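Long-range contacts in acetone carboxylase alpha subunit (Xanthobacter autotrophicus Py2, PDB 5M45), which belongs to the hydantoinase B/oxoprolinase family and holds a buried manganese ion as the alpha subunit of a larger carboxylase assembly: residues 149-154 with 396-401; 189-194 with 342-347; 173-178 with 452-457; 141-146 with 200-205; 185-190 with 436-441. All blocks are in the same frame, centred on the assembly; numbering follows the deposited sequence.

Contact 1 (149-154 with 396-401); sequences VHPCDI and AFSYSW. With MN (manganese (II) ion), chain M; ACT (acetate ion), chain N.
H150 is fixed from S398 on one side and from the manganese ion on the other. Its ND1 donates to S398 O at 2.8 Å with an N-H...O angle of 167°; the acceptor lies in the imidazole plane, although the donor sits above the carbonyl plane. Its NE2 binds the metal at 2.3 Å. This is a site of two histidines and one aspartate: D153 OD1 coordinates the manganese at 2.0 Å, H175 supplies the other imidazole, and an acetate, probably from the crystallisation liquor, adds both of its oxygens. W401 closes the tight half. Its NE1 donates to acetate O at 2.7 Å, and its edge points at the face of H150 in a T-shaped pair with planes 76° apart. V149, with CG1 anti to its backbone N (chi1 174°), places that methyl 3.9 Å from the centroid of the W401 six-membered ring, a CH-pi contact over the face. Packing slackens toward P151, whose CD is 4.3 Å from F397 CB; beyond CB the F397 side chain turns away from 149-154 and meets S144. Even this looser flank is buried, and S398 OG there bonds to D197.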
# COMPACT_ATOMS: atom_id res chain seq x y z
N VAL A 149 5.81 -11.97 -10.67
CA VAL A 149 7.05 -12.29 -9.98
C VAL A 149 7.16 -11.53 -8.65
O VAL A 149 7.36 -12.14 -7.58
CB VAL A 149 8.27 -11.94 -10.87
CG1 VAL A 149 9.56 -12.14 -10.07
CG2 VAL A 149 8.28 -12.78 -12.13
N HIS A 150 7.00 -10.21 -8.72
CA HIS A 150 7.10 -9.35 -7.53
C HIS A 150 6.55 -7.96 -7.86
O HIS A 150 6.40 -7.63 -9.03
CB HIS A 150 8.56 -9.27 -6.96
CG HIS A 150 9.59 -8.69 -7.88
ND1 HIS A 150 10.85 -8.37 -7.45
CD2 HIS A 150 9.56 -8.37 -9.19
CE1 HIS A 150 11.58 -7.94 -8.46
NE2 HIS A 150 10.82 -7.93 -9.54
N PRO A 151 6.26 -7.15 -6.83
CA PRO A 151 5.66 -5.82 -7.10
C PRO A 151 6.47 -4.86 -8.00
O PRO A 151 5.86 -4.11 -8.78
CB PRO A 151 5.44 -5.24 -5.71
CG PRO A 151 5.27 -6.47 -4.82
CD PRO A 151 6.26 -7.46 -5.38
N CYS A 152 7.80 -4.93 -7.99
CA CYS A 152 8.60 -4.06 -8.85
C CYS A 152 8.50 -4.29 -10.38
O CYS A 152 8.99 -3.45 -11.16
CB CYS A 152 10.05 -4.03 -8.40
SG CYS A 152 10.30 -2.99 -6.94
N ASP A 153 7.91 -5.41 -10.83
CA ASP A 153 7.64 -5.60 -12.23
C ASP A 153 6.22 -5.10 -12.56
O ASP A 153 5.23 -5.81 -12.30
CB ASP A 153 7.86 -7.03 -12.65
CG ASP A 153 9.31 -7.44 -12.59
OD1 ASP A 153 10.20 -6.55 -12.63
OD2 ASP A 153 9.62 -8.66 -12.49
N ILE A 154 6.14 -3.90 -13.11
CA ILE A 154 4.85 -3.28 -13.37
C ILE A 154 4.40 -3.55 -14.82
O ILE A 154 5.18 -3.31 -15.78
CB ILE A 154 4.91 -1.74 -13.17
CG1 ILE A 154 5.53 -1.37 -11.79
CG2 ILE A 154 3.53 -1.13 -13.36
CD1 ILE A 154 4.71 -1.81 -10.60
N ALA A 396 4.59 -12.59 1.31
CA ALA A 396 5.36 -11.55 0.63
C ALA A 396 6.23 -12.12 -0.52
O ALA A 396 6.63 -13.31 -0.49
CB ALA A 396 6.24 -10.82 1.63
N PHE A 397 6.51 -11.27 -1.50
CA PHE A 397 7.10 -11.64 -2.79
C PHE A 397 8.29 -10.77 -3.28
O PHE A 397 8.83 -11.06 -4.35
CB PHE A 397 6.04 -11.50 -3.90
CG PHE A 397 4.78 -12.31 -3.71
CD1 PHE A 397 4.69 -13.59 -4.23
CD2 PHE A 397 3.66 -11.75 -3.10
CE1 PHE A 397 3.48 -14.31 -4.11
CE2 PHE A 397 2.45 -12.44 -3.01
CZ PHE A 397 2.36 -13.74 -3.52
N SER A 398 8.69 -9.71 -2.57
CA SER A 398 9.63 -8.72 -3.18
C SER A 398 10.89 -9.34 -3.79
O SER A 398 11.42 -8.79 -4.75
CB SER A 398 10.08 -7.62 -2.18
OG SER A 398 9.05 -6.65 -1.98
N TYR A 399 11.41 -10.42 -3.20
CA TYR A 399 12.58 -11.12 -3.74
C TYR A 399 12.31 -12.62 -4.00
O TYR A 399 13.08 -13.51 -3.60
CB TYR A 399 13.86 -10.86 -2.92
CG TYR A 399 15.08 -11.39 -3.66
CD1 TYR A 399 15.27 -11.16 -5.00
CD2 TYR A 399 16.03 -12.17 -3.00
CE1 TYR A 399 16.38 -11.67 -5.69
CE2 TYR A 399 17.14 -12.71 -3.67
CZ TYR A 399 17.30 -12.48 -5.00
OH TYR A 399 18.38 -13.01 -5.69
N SER A 400 11.19 -12.84 -4.70
CA SER A 400 10.75 -14.14 -5.21
C SER A 400 11.90 -14.96 -5.82
O SER A 400 11.99 -16.19 -5.66
CB SER A 400 9.72 -13.89 -6.33
OG SER A 400 8.84 -14.96 -6.26
N TRP A 401 12.74 -14.26 -6.56
CA TRP A 401 13.88 -14.88 -7.25
C TRP A 401 14.77 -15.72 -6.37
O TRP A 401 15.33 -16.68 -6.87
CB TRP A 401 14.78 -13.81 -7.91
CG TRP A 401 14.13 -12.89 -8.91
CD1 TRP A 401 13.99 -11.54 -8.80
CD2 TRP A 401 13.60 -13.26 -10.20
NE1 TRP A 401 13.44 -11.02 -9.96
CE2 TRP A 401 13.16 -12.06 -10.82
CE3 TRP A 401 13.44 -14.47 -10.88
CZ2 TRP A 401 12.56 -12.05 -12.08
CZ3 TRP A 401 12.87 -14.44 -12.15
CH2 TRP A 401 12.44 -13.24 -12.74
MN MN M . 11.76 -7.36 -11.58
C ACT N . 13.85 -8.67 -12.33
O ACT N . 13.49 -8.59 -11.14
OXT ACT N . 13.15 -8.16 -13.24
CH3 ACT N . 15.13 -9.38 -12.68

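Contact 2 (189-194 with 342-347); sequences TGQVQR and WHTYNA
Two loops without regular secondary structure, the one between strands 165-175 and 204-208 and the one between strand 330-333 and helix 349-361, press together where V192 meets W342 and H343. The CA atoms of V192 and H343 are 4.5 Å apart, yet no backbone bond forms between them: V192 O lies 3.6 Å from H343 N, and the contact is held by van der Waals packing. V192 O reaches the edge of the W342 indole close to its plane, 3.7 Å from CE3, while CB of V192 lies 4.2 Å from CB of W342. Q193 runs beside W342 in the same direction, its CG 3.8 Å from CZ3 and its amide plane nearly perpendicular to the ring (89°). On the other flank, Q191 and T344 cross at about a right angle; the Q191 chain bends at chi2 (-86°), which sets CD, and NE2 lies 3.6 Å from T344 CG2. The polar ends are satisfied elsewhere: Q191 NE2 by D197, T344 OG1 by A188 O. T189 CG2 touches Y345 OH at 3.8 Å, a hydroxyl bonded to Y298. Within 342-347, H343 ND1 accepts from Y345 N at 3.2 Å. R225 of the second subunit packs on Q193. This is van der Waals packing between two irregular connections, one leaving the seven-stranded sheet and one leading into helix 349-361, inside the hydantoinase B/oxoprolinase family region.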
# COMPACT_ATOMS: atom_id res chain seq x y z
N THR A 189 14.10 -6.44 1.89
CA THR A 189 13.94 -7.14 3.15
C THR A 189 13.39 -6.14 4.18
O THR A 189 13.49 -4.92 3.98
CB THR A 189 15.28 -7.65 3.69
OG1 THR A 189 16.18 -6.54 3.87
CG2 THR A 189 15.91 -8.64 2.73
N GLY A 190 12.86 -6.68 5.28
CA GLY A 190 12.30 -5.88 6.37
C GLY A 190 10.90 -6.29 6.69
O GLY A 190 10.60 -6.65 7.83
N GLN A 191 10.02 -6.21 5.70
CA GLN A 191 8.66 -6.79 5.80
C GLN A 191 8.74 -8.34 5.77
O GLN A 191 9.70 -8.90 5.22
CB GLN A 191 7.76 -6.29 4.65
CG GLN A 191 8.10 -6.82 3.25
CD GLN A 191 9.16 -6.04 2.47
OE1 GLN A 191 9.93 -5.24 3.01
NE2 GLN A 191 9.20 -6.30 1.19
N VAL A 192 7.74 -8.99 6.37
CA VAL A 192 7.58 -10.45 6.35
C VAL A 192 6.25 -10.99 5.79
O VAL A 192 6.04 -12.21 5.80
CB VAL A 192 7.84 -11.08 7.73
CG1 VAL A 192 9.27 -10.80 8.14
CG2 VAL A 192 6.85 -10.59 8.80
N GLN A 193 5.42 -10.06 5.30
CA GLN A 193 4.08 -10.31 4.80
C GLN A 193 3.75 -9.28 3.68
O GLN A 193 4.46 -8.31 3.52
CB GLN A 193 3.02 -10.04 5.89
CG GLN A 193 3.06 -10.91 7.07
CD GLN A 193 1.92 -10.62 8.03
OE1 GLN A 193 0.82 -11.10 7.83
NE2 GLN A 193 2.18 -9.81 9.04
N ARG A 194 2.62 -9.49 3.01
CA ARG A 194 2.07 -8.57 1.99
C ARG A 194 1.98 -7.14 2.49
O ARG A 194 2.15 -6.19 1.74
CB ARG A 194 0.67 -9.06 1.57
CG ARG A 194 -0.03 -8.32 0.43
CD ARG A 194 -1.40 -8.92 0.14
NE ARG A 194 -2.01 -8.41 -1.08
CZ ARG A 194 -1.59 -8.65 -2.33
NH1 ARG A 194 -0.57 -9.50 -2.58
NH2 ARG A 194 -2.18 -8.04 -3.37
N TRP A 342 7.74 -16.75 6.28
CA TRP A 342 7.65 -15.36 6.71
C TRP A 342 8.93 -14.61 6.31
O TRP A 342 9.87 -14.43 7.08
CB TRP A 342 7.36 -15.25 8.22
CG TRP A 342 6.14 -16.01 8.68
CD1 TRP A 342 6.14 -17.16 9.43
CD2 TRP A 342 4.77 -15.70 8.42
NE1 TRP A 342 4.85 -17.58 9.66
CE2 TRP A 342 3.99 -16.70 9.04
CE3 TRP A 342 4.12 -14.69 7.71
CZ2 TRP A 342 2.59 -16.70 9.01
CZ3 TRP A 342 2.74 -14.68 7.68
CH2 TRP A 342 1.98 -15.69 8.33
N HIS A 343 8.94 -14.24 5.03
CA HIS A 343 10.08 -13.64 4.32
C HIS A 343 9.55 -13.14 2.96
O HIS A 343 8.35 -13.26 2.70
CB HIS A 343 11.22 -14.65 4.20
CG HIS A 343 10.81 -15.98 3.65
ND1 HIS A 343 10.29 -16.14 2.39
CD2 HIS A 343 10.85 -17.23 4.19
CE1 HIS A 343 10.00 -17.41 2.16
NE2 HIS A 343 10.32 -18.09 3.25
N THR A 344 10.44 -12.63 2.11
CA THR A 344 10.07 -12.07 0.79
C THR A 344 10.41 -12.96 -0.42
O THR A 344 10.46 -12.47 -1.56
CB THR A 344 10.68 -10.66 0.62
OG1 THR A 344 12.11 -10.70 0.71
CG2 THR A 344 10.15 -9.72 1.70
N TYR A 345 10.52 -14.27 -0.20
CA TYR A 345 11.04 -15.26 -1.20
C TYR A 345 9.97 -16.22 -1.74
O TYR A 345 10.30 -17.14 -2.54
CB TYR A 345 12.30 -16.04 -0.64
CG TYR A 345 13.20 -15.11 0.19
CD1 TYR A 345 13.66 -13.91 -0.35
CD2 TYR A 345 13.59 -15.44 1.50
CE1 TYR A 345 14.41 -13.02 0.39
CE2 TYR A 345 14.36 -14.54 2.26
CZ TYR A 345 14.76 -13.34 1.71
OH TYR A 345 15.47 -12.43 2.46
N ASN A 346 8.70 -16.03 -1.36
CA ASN A 346 7.61 -16.85 -1.83
C ASN A 346 7.26 -16.59 -3.31
O ASN A 346 7.62 -15.52 -3.86
CB ASN A 346 6.36 -16.61 -0.96
CG ASN A 346 6.66 -16.82 0.52
OD1 ASN A 346 6.86 -17.95 0.96
ND2 ASN A 346 6.76 -15.73 1.29
N ALA A 347 6.56 -17.53 -3.95
CA ALA A 347 6.20 -17.37 -5.35
C ALA A 347 4.75 -17.78 -5.66
O ALA A 347 3.84 -17.65 -4.78
CB ALA A 347 7.26 -18.10 -6.23

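Contact 3 (173-178 with 452-457); sequences VTHVID and AVNSFE. With MN (manganese (II) ion), chain M.
H175, at the end of strand 165-175, is the first residue to meet 452-457, and F456 covers it. Its CG stands anti to the backbone N (chi1 176°), and ND1 binds manganese at 2.3 Å, making up, with H150 and D153, the protein ligands of the site. F456 presents its edge to one imidazole face in a T-shaped pair: centroids are 4.8 Å apart, planes 69°, and CZ sits 3.6 Å above the ring plane over its centre. NE2 of H175 is hydrogen-bonded to S186 OG, which probably fixes the ring's rotation from the side remote from the metal. N454 ND2 stays 4.3 Å from that NE2, and N454 OD1 is taken by S186 N. Here the C-terminal end of strand 165-175, an inner strand of a seven-stranded antiparallel sheet, faces strand 450-454 of a separate four-stranded sheet. The touching parts run 151° apart, but with I177 and N454 CA atoms 6.3 Å apart and no cross-segment hydrogen bonds they do not pair as strands. Two residues on from H175, I177 rests its CG2 3.5 Å from A452 O, that methyl lying anti to the backbone N. D178 comes last, its OD1 bonded to T226 and lying 4.3 Å from A452 CB.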
# COMPACT_ATOMS: atom_id res chain seq x y z
N VAL A 173 6.02 -4.51 -19.84
CA VAL A 173 6.53 -4.57 -18.46
C VAL A 173 7.86 -3.84 -18.34
O VAL A 173 8.69 -3.92 -19.26
CB VAL A 173 6.65 -6.02 -17.96
CG1 VAL A 173 7.58 -6.85 -18.86
CG2 VAL A 173 7.15 -6.09 -16.50
N THR A 174 8.06 -3.13 -17.23
CA THR A 174 9.37 -2.60 -16.83
C THR A 174 9.65 -2.98 -15.37
O THR A 174 8.75 -2.86 -14.51
CB THR A 174 9.47 -1.06 -16.87
OG1 THR A 174 8.42 -0.49 -16.09
CG2 THR A 174 9.37 -0.51 -18.28
N HIS A 175 10.87 -3.40 -15.07
CA HIS A 175 11.33 -3.48 -13.68
C HIS A 175 11.62 -2.07 -13.15
O HIS A 175 12.52 -1.41 -13.67
CB HIS A 175 12.60 -4.34 -13.53
CG HIS A 175 13.13 -4.35 -12.12
ND1 HIS A 175 12.92 -5.39 -11.25
CD2 HIS A 175 13.75 -3.38 -11.41
CE1 HIS A 175 13.42 -5.08 -10.06
NE2 HIS A 175 13.94 -3.87 -10.13
N VAL A 176 10.85 -1.61 -12.15
CA VAL A 176 11.06 -0.25 -11.54
C VAL A 176 11.96 -0.35 -10.30
O VAL A 176 12.09 -1.43 -9.68
CB VAL A 176 9.74 0.47 -11.19
CG1 VAL A 176 8.84 0.53 -12.43
CG2 VAL A 176 8.99 -0.21 -10.02
N ILE A 177 12.57 0.78 -9.92
CA ILE A 177 13.57 0.78 -8.85
C ILE A 177 12.96 0.38 -7.49
O ILE A 177 13.55 -0.44 -6.76
CB ILE A 177 14.34 2.13 -8.75
CG1 ILE A 177 15.06 2.43 -10.06
CG2 ILE A 177 15.33 2.10 -7.54
CD1 ILE A 177 15.60 3.85 -10.16
N ASP A 178 11.81 0.95 -7.14
CA ASP A 178 11.14 0.60 -5.91
C ASP A 178 9.63 0.82 -5.99
O ASP A 178 9.16 1.65 -6.81
CB ASP A 178 11.73 1.31 -4.67
CG ASP A 178 11.13 2.71 -4.40
OD1 ASP A 178 11.48 3.68 -5.12
OD2 ASP A 178 10.32 2.86 -3.45
N ALA A 452 16.11 5.60 -3.73
CA ALA A 452 16.53 4.23 -3.43
C ALA A 452 17.41 3.73 -4.58
O ALA A 452 17.34 4.24 -5.70
CB ALA A 452 15.32 3.32 -3.25
N VAL A 453 18.25 2.76 -4.27
CA VAL A 453 19.12 2.11 -5.26
C VAL A 453 18.87 0.59 -5.31
O VAL A 453 18.39 -0.02 -4.32
CB VAL A 453 20.62 2.41 -5.04
CG1 VAL A 453 20.86 3.91 -5.06
CG2 VAL A 453 21.17 1.86 -3.72
N ASN A 454 19.17 0.01 -6.47
CA ASN A 454 19.04 -1.42 -6.69
C ASN A 454 19.91 -1.79 -7.90
O ASN A 454 19.45 -1.74 -9.04
CB ASN A 454 17.59 -1.84 -6.93
CG ASN A 454 17.41 -3.36 -6.88
OD1 ASN A 454 16.99 -3.91 -5.87
ND2 ASN A 454 17.71 -4.04 -7.99
N SER A 455 21.17 -2.15 -7.65
CA SER A 455 22.12 -2.38 -8.73
C SER A 455 21.79 -3.64 -9.52
O SER A 455 21.58 -4.74 -8.91
CB SER A 455 23.56 -2.53 -8.19
OG SER A 455 24.43 -2.82 -9.26
N PHE A 456 21.82 -3.51 -10.85
CA PHE A 456 21.68 -4.65 -11.77
C PHE A 456 23.05 -5.17 -12.30
O PHE A 456 23.12 -5.81 -13.36
CB PHE A 456 20.67 -4.34 -12.91
CG PHE A 456 19.26 -4.81 -12.61
CD1 PHE A 456 18.48 -4.16 -11.67
CD2 PHE A 456 18.69 -5.90 -13.29
CE1 PHE A 456 17.19 -4.58 -11.38
CE2 PHE A 456 17.44 -6.33 -13.00
CZ PHE A 456 16.66 -5.67 -12.06
N GLU A 457 24.11 -5.00 -11.50
CA GLU A 457 25.39 -5.68 -11.77
C GLU A 457 25.16 -7.21 -11.78
O GLU A 457 25.85 -7.87 -12.53
CB GLU A 457 26.50 -5.29 -10.75
CG GLU A 457 27.11 -3.93 -11.07
CD GLU A 457 28.35 -3.57 -10.27
OE1 GLU A 457 28.52 -3.98 -9.09
OE2 GLU A 457 29.20 -2.84 -10.86
MN MN M . 11.76 -7.36 -11.58

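Contact 4 (141-146 with 200-205); sequences NNDSLI and SITCRK
D143 and T202 join an Asx turn to the loop that leads into strand 204-208. From CB, which lies 3.6 Å from I201 O, the D143 side chain extends with CG anti to the backbone N (chi1 -174°), bringing CG to 3.4 Å from T202 OG1. At the tip the two oxygens divide their work. OD1 accepts from L145 N at 3.0 Å, closing the turn, and R194 adds a salt bridge to it. OD2 accepts from T202 OG1 at 2.6 Å, the hydroxyl lying 50° out of the carboxylate plane, and pairs with R222 of the second subunit; two arginines would be expected to favour the ionised carboxylate. Beside it, N142 forms a two-way pair with I201: its backbone N gives to I201 O at 3.0 Å, nearly straight, and I201 N gives back to the N142 side-chain OD1 at 2.7 Å (169°). N141 extends this with OD1, which accepts from C203 N at 3.0 Å. One water joins S144 N to S200 OG. Helix 111-124 packs on N141, I146 and C203, and at this apolar end I146 CD1 touches C203 SG at 3.8 Å.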
# COMPACT_ATOMS: atom_id res chain seq x y z
N ASN A 141 -1.15 -3.34 -13.72
CA ASN A 141 -1.17 -4.50 -12.81
C ASN A 141 0.22 -4.91 -12.34
O ASN A 141 1.19 -4.80 -13.12
CB ASN A 141 -1.82 -5.70 -13.55
CG ASN A 141 -1.81 -6.97 -12.74
OD1 ASN A 141 -2.59 -7.13 -11.79
ND2 ASN A 141 -0.91 -7.87 -13.07
N ASN A 142 0.33 -5.34 -11.08
CA ASN A 142 1.54 -6.01 -10.59
C ASN A 142 1.30 -7.09 -9.53
O ASN A 142 2.26 -7.51 -8.86
CB ASN A 142 2.57 -4.98 -10.09
CG ASN A 142 2.17 -4.37 -8.75
OD1 ASN A 142 1.04 -4.58 -8.31
ND2 ASN A 142 3.09 -3.64 -8.10
N ASP A 143 0.06 -7.55 -9.37
CA ASP A 143 -0.34 -8.34 -8.20
C ASP A 143 0.21 -9.77 -8.25
O ASP A 143 -0.19 -10.57 -9.12
CB ASP A 143 -1.89 -8.34 -8.15
CG ASP A 143 -2.48 -9.00 -6.92
OD1 ASP A 143 -1.71 -9.46 -6.00
OD2 ASP A 143 -3.73 -9.04 -6.87
N SER A 144 1.13 -10.10 -7.34
CA SER A 144 1.69 -11.45 -7.30
C SER A 144 0.69 -12.54 -6.87
O SER A 144 0.92 -13.72 -7.18
CB SER A 144 2.94 -11.52 -6.41
OG SER A 144 3.98 -10.75 -6.98
N LEU A 145 -0.44 -12.18 -6.23
CA LEU A 145 -1.47 -13.20 -5.90
C LEU A 145 -2.17 -13.78 -7.14
O LEU A 145 -2.78 -14.84 -7.03
CB LEU A 145 -2.51 -12.66 -4.90
CG LEU A 145 -2.01 -12.59 -3.46
CD1 LEU A 145 -3.01 -11.89 -2.53
CD2 LEU A 145 -1.66 -13.95 -2.92
N ILE A 146 -2.12 -13.10 -8.27
CA ILE A 146 -2.67 -13.60 -9.52
C ILE A 146 -1.57 -13.99 -10.54
O ILE A 146 -1.89 -14.27 -11.70
CB ILE A 146 -3.70 -12.63 -10.15
CG1 ILE A 146 -3.06 -11.36 -10.68
CG2 ILE A 146 -4.78 -12.26 -9.12
CD1 ILE A 146 -4.02 -10.44 -11.39
N SER A 200 0.67 -2.49 -4.43
CA SER A 200 0.19 -3.66 -5.18
C SER A 200 -1.13 -3.29 -5.86
O SER A 200 -2.09 -2.87 -5.19
CB SER A 200 -0.00 -4.89 -4.29
OG SER A 200 -0.27 -6.09 -5.05
N ILE A 201 -1.16 -3.48 -7.19
CA ILE A 201 -2.21 -2.99 -8.09
C ILE A 201 -2.87 -4.23 -8.76
O ILE A 201 -2.18 -4.98 -9.44
CB ILE A 201 -1.56 -2.11 -9.19
CG1 ILE A 201 -0.69 -0.97 -8.57
CG2 ILE A 201 -2.61 -1.52 -10.11
CD1 ILE A 201 0.61 -0.71 -9.34
N THR A 202 -4.18 -4.43 -8.59
CA THR A 202 -4.87 -5.61 -9.17
C THR A 202 -5.69 -5.26 -10.41
O THR A 202 -6.84 -4.84 -10.28
CB THR A 202 -5.75 -6.32 -8.11
OG1 THR A 202 -4.96 -6.71 -6.99
CG2 THR A 202 -6.42 -7.58 -8.70
N CYS A 203 -5.10 -5.41 -11.59
CA CYS A 203 -5.78 -5.15 -12.89
C CYS A 203 -6.65 -3.86 -12.87
O CYS A 203 -7.82 -3.84 -13.29
CB CYS A 203 -6.58 -6.39 -13.30
SG CYS A 203 -5.54 -7.83 -13.74
N ARG A 204 -6.02 -2.76 -12.43
CA ARG A 204 -6.73 -1.48 -12.27
C ARG A 204 -6.90 -0.77 -13.61
O ARG A 204 -5.96 -0.69 -14.40
CB ARG A 204 -5.97 -0.62 -11.28
CG ARG A 204 -6.57 0.78 -11.02
CD ARG A 204 -5.90 1.49 -9.87
NE ARG A 204 -6.39 2.86 -9.75
CZ ARG A 204 -6.05 3.72 -8.77
NH1 ARG A 204 -5.23 3.36 -7.80
NH2 ARG A 204 -6.55 4.95 -8.78
N LYS A 205 -8.09 -0.23 -13.88
CA LYS A 205 -8.24 0.67 -15.03
C LYS A 205 -7.70 2.06 -14.62
O LYS A 205 -8.31 2.76 -13.81
CB LYS A 205 -9.70 0.77 -15.52
CG LYS A 205 -9.82 1.52 -16.87
CD LYS A 205 -11.22 1.74 -17.39
CE LYS A 205 -11.95 0.42 -17.56
NZ LYS A 205 -13.20 0.51 -18.36
O HOH W 1 1.32 -8.45 -4.72

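Contact 5 (185-190 with 436-441); sequences GSMATG and SNWLQG
The W438 indole carries M187 on one face: CE lies 3.5 Å from the centroid of the six-membered ring, only 10° off its normal, as a CH-pi contact. CG of the same methionine sits 3.6 Å from W438 CD2, so the side chain spans both rings of the indole, and SD makes this a Met-aromatic contact as well. The bend at chi2 (-49°) sets SD, which stands off at 4.7 Å from the six-ring centroid, while CE rests on the face. F456 forms an edge-to-face pair with W438, and Y399 also meets it. The second flat group is the Q440 amide. Its NE2 donates to M187 O at 3.2 Å, with the acceptor in the amide plane but the donor raised 60° from the carbonyl plane; NE2 also has a weak bond to W438 O. OE1 takes M187 N at 2.9 Å in a weak bond. Q440 belongs to strand 440-442 of a four-stranded antiparallel sheet, and its extended chain carries the amide to the metal-side loop 185-190, where it meets both the N and the O of M187, the former only weakly. G185, having no side chain, permits OE1 to come 3.4 Å from its CA. S186 next to it serves the manganese site from the second shell, its OG bonded to H175 NE2 and I177 O, while the nearest atom of the M187 side chain is about 5 Å from the manganese ion and the side chain touches H150.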
# COMPACT_ATOMS: atom_id res chain seq x y z
N GLY A 185 14.65 -0.68 -1.77
CA GLY A 185 15.24 -1.41 -2.90
C GLY A 185 14.15 -2.17 -3.64
O GLY A 185 12.97 -2.14 -3.21
N SER A 186 14.52 -2.88 -4.71
CA SER A 186 13.57 -3.72 -5.46
C SER A 186 13.39 -5.09 -4.82
O SER A 186 12.27 -5.62 -4.79
CB SER A 186 14.01 -3.92 -6.91
OG SER A 186 14.49 -2.75 -7.56
N MET A 187 14.49 -5.67 -4.32
CA MET A 187 14.55 -7.03 -3.77
C MET A 187 14.58 -6.97 -2.24
O MET A 187 15.48 -7.48 -1.57
CB MET A 187 15.81 -7.74 -4.29
CG MET A 187 16.09 -7.62 -5.77
SD MET A 187 14.69 -7.99 -6.87
CE MET A 187 15.55 -7.88 -8.43
N ALA A 188 13.57 -6.29 -1.70
CA ALA A 188 13.65 -5.71 -0.37
C ALA A 188 13.45 -6.74 0.76
O ALA A 188 12.76 -7.76 0.58
CB ALA A 188 12.59 -4.64 -0.26
N THR A 189 14.10 -6.44 1.89
CA THR A 189 13.94 -7.14 3.15
C THR A 189 13.39 -6.14 4.18
O THR A 189 13.49 -4.92 3.98
CB THR A 189 15.28 -7.65 3.69
OG1 THR A 189 16.18 -6.54 3.87
CG2 THR A 189 15.91 -8.64 2.73
N GLY A 190 12.86 -6.68 5.28
CA GLY A 190 12.30 -5.88 6.37
C GLY A 190 10.90 -6.29 6.69
O GLY A 190 10.60 -6.65 7.83
N SER A 436 22.69 -12.94 -7.71
CA SER A 436 22.89 -12.07 -6.50
C SER A 436 24.39 -11.77 -6.41
O SER A 436 25.16 -12.36 -7.17
CB SER A 436 22.36 -12.78 -5.25
OG SER A 436 23.16 -13.93 -4.90
N ASN A 437 24.89 -10.88 -5.54
CA ASN A 437 24.18 -9.98 -4.59
C ASN A 437 23.42 -8.84 -5.26
O ASN A 437 23.83 -8.38 -6.31
CB ASN A 437 25.23 -9.34 -3.67
CG ASN A 437 24.62 -8.40 -2.62
OD1 ASN A 437 23.92 -8.85 -1.68
ND2 ASN A 437 24.93 -7.11 -2.73
N TRP A 438 22.35 -8.38 -4.60
CA TRP A 438 21.61 -7.16 -4.96
C TRP A 438 21.96 -6.00 -3.99
O TRP A 438 21.50 -5.97 -2.82
CB TRP A 438 20.09 -7.44 -4.95
CG TRP A 438 19.65 -8.45 -5.95
CD1 TRP A 438 19.48 -9.80 -5.73
CD2 TRP A 438 19.32 -8.23 -7.34
NE1 TRP A 438 19.07 -10.43 -6.87
CE2 TRP A 438 18.99 -9.51 -7.89
CE3 TRP A 438 19.33 -7.12 -8.17
CZ2 TRP A 438 18.62 -9.68 -9.23
CZ3 TRP A 438 18.95 -7.28 -9.54
CH2 TRP A 438 18.58 -8.57 -10.04
N LEU A 439 22.79 -5.08 -4.48
CA LEU A 439 23.16 -3.88 -3.73
C LEU A 439 21.93 -2.96 -3.64
O LEU A 439 21.37 -2.58 -4.65
CB LEU A 439 24.35 -3.15 -4.38
CG LEU A 439 24.86 -1.83 -3.78
CD1 LEU A 439 26.32 -1.59 -4.08
CD2 LEU A 439 24.05 -0.58 -4.19
N GLN A 440 21.52 -2.66 -2.42
CA GLN A 440 20.27 -1.87 -2.18
C GLN A 440 20.46 -0.88 -1.03
O GLN A 440 21.36 -1.03 -0.22
CB GLN A 440 19.13 -2.82 -1.82
CG GLN A 440 18.73 -3.74 -2.98
CD GLN A 440 17.72 -4.78 -2.56
OE1 GLN A 440 16.51 -4.52 -2.54
NE2 GLN A 440 18.20 -5.95 -2.17
N GLY A 441 19.58 0.10 -0.98
CA GLY A 441 19.60 1.15 0.03
C GLY A 441 18.78 2.37 -0.33
O GLY A 441 18.24 2.46 -1.42

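Overall arrangement
All five contacts are buried, but their surroundings differ. Contact 1 lies about 10 Å from the chain centre and contact 4, by centre, about 20 Å; contacts 2 and 4 reach the second subunit, whereas no other chain touches contacts 1 and 3, and R194 of contact 2 bridges to D143 of contact 4. Contacts 1 and 3 share the manganese ion and neighbouring strands of one sheet, and S186 ties contact 5 to contact 3. Chemistry follows place: metal bonds and aromatic pairs dominate contacts 1 and 3, a Met-aromatic contact and side-chain amide bonds to the backbone mark contact 5, apolar packing holds contact 2, and hydrogen bonds with salt-bridged charge fill contact 4 at the subunit interface.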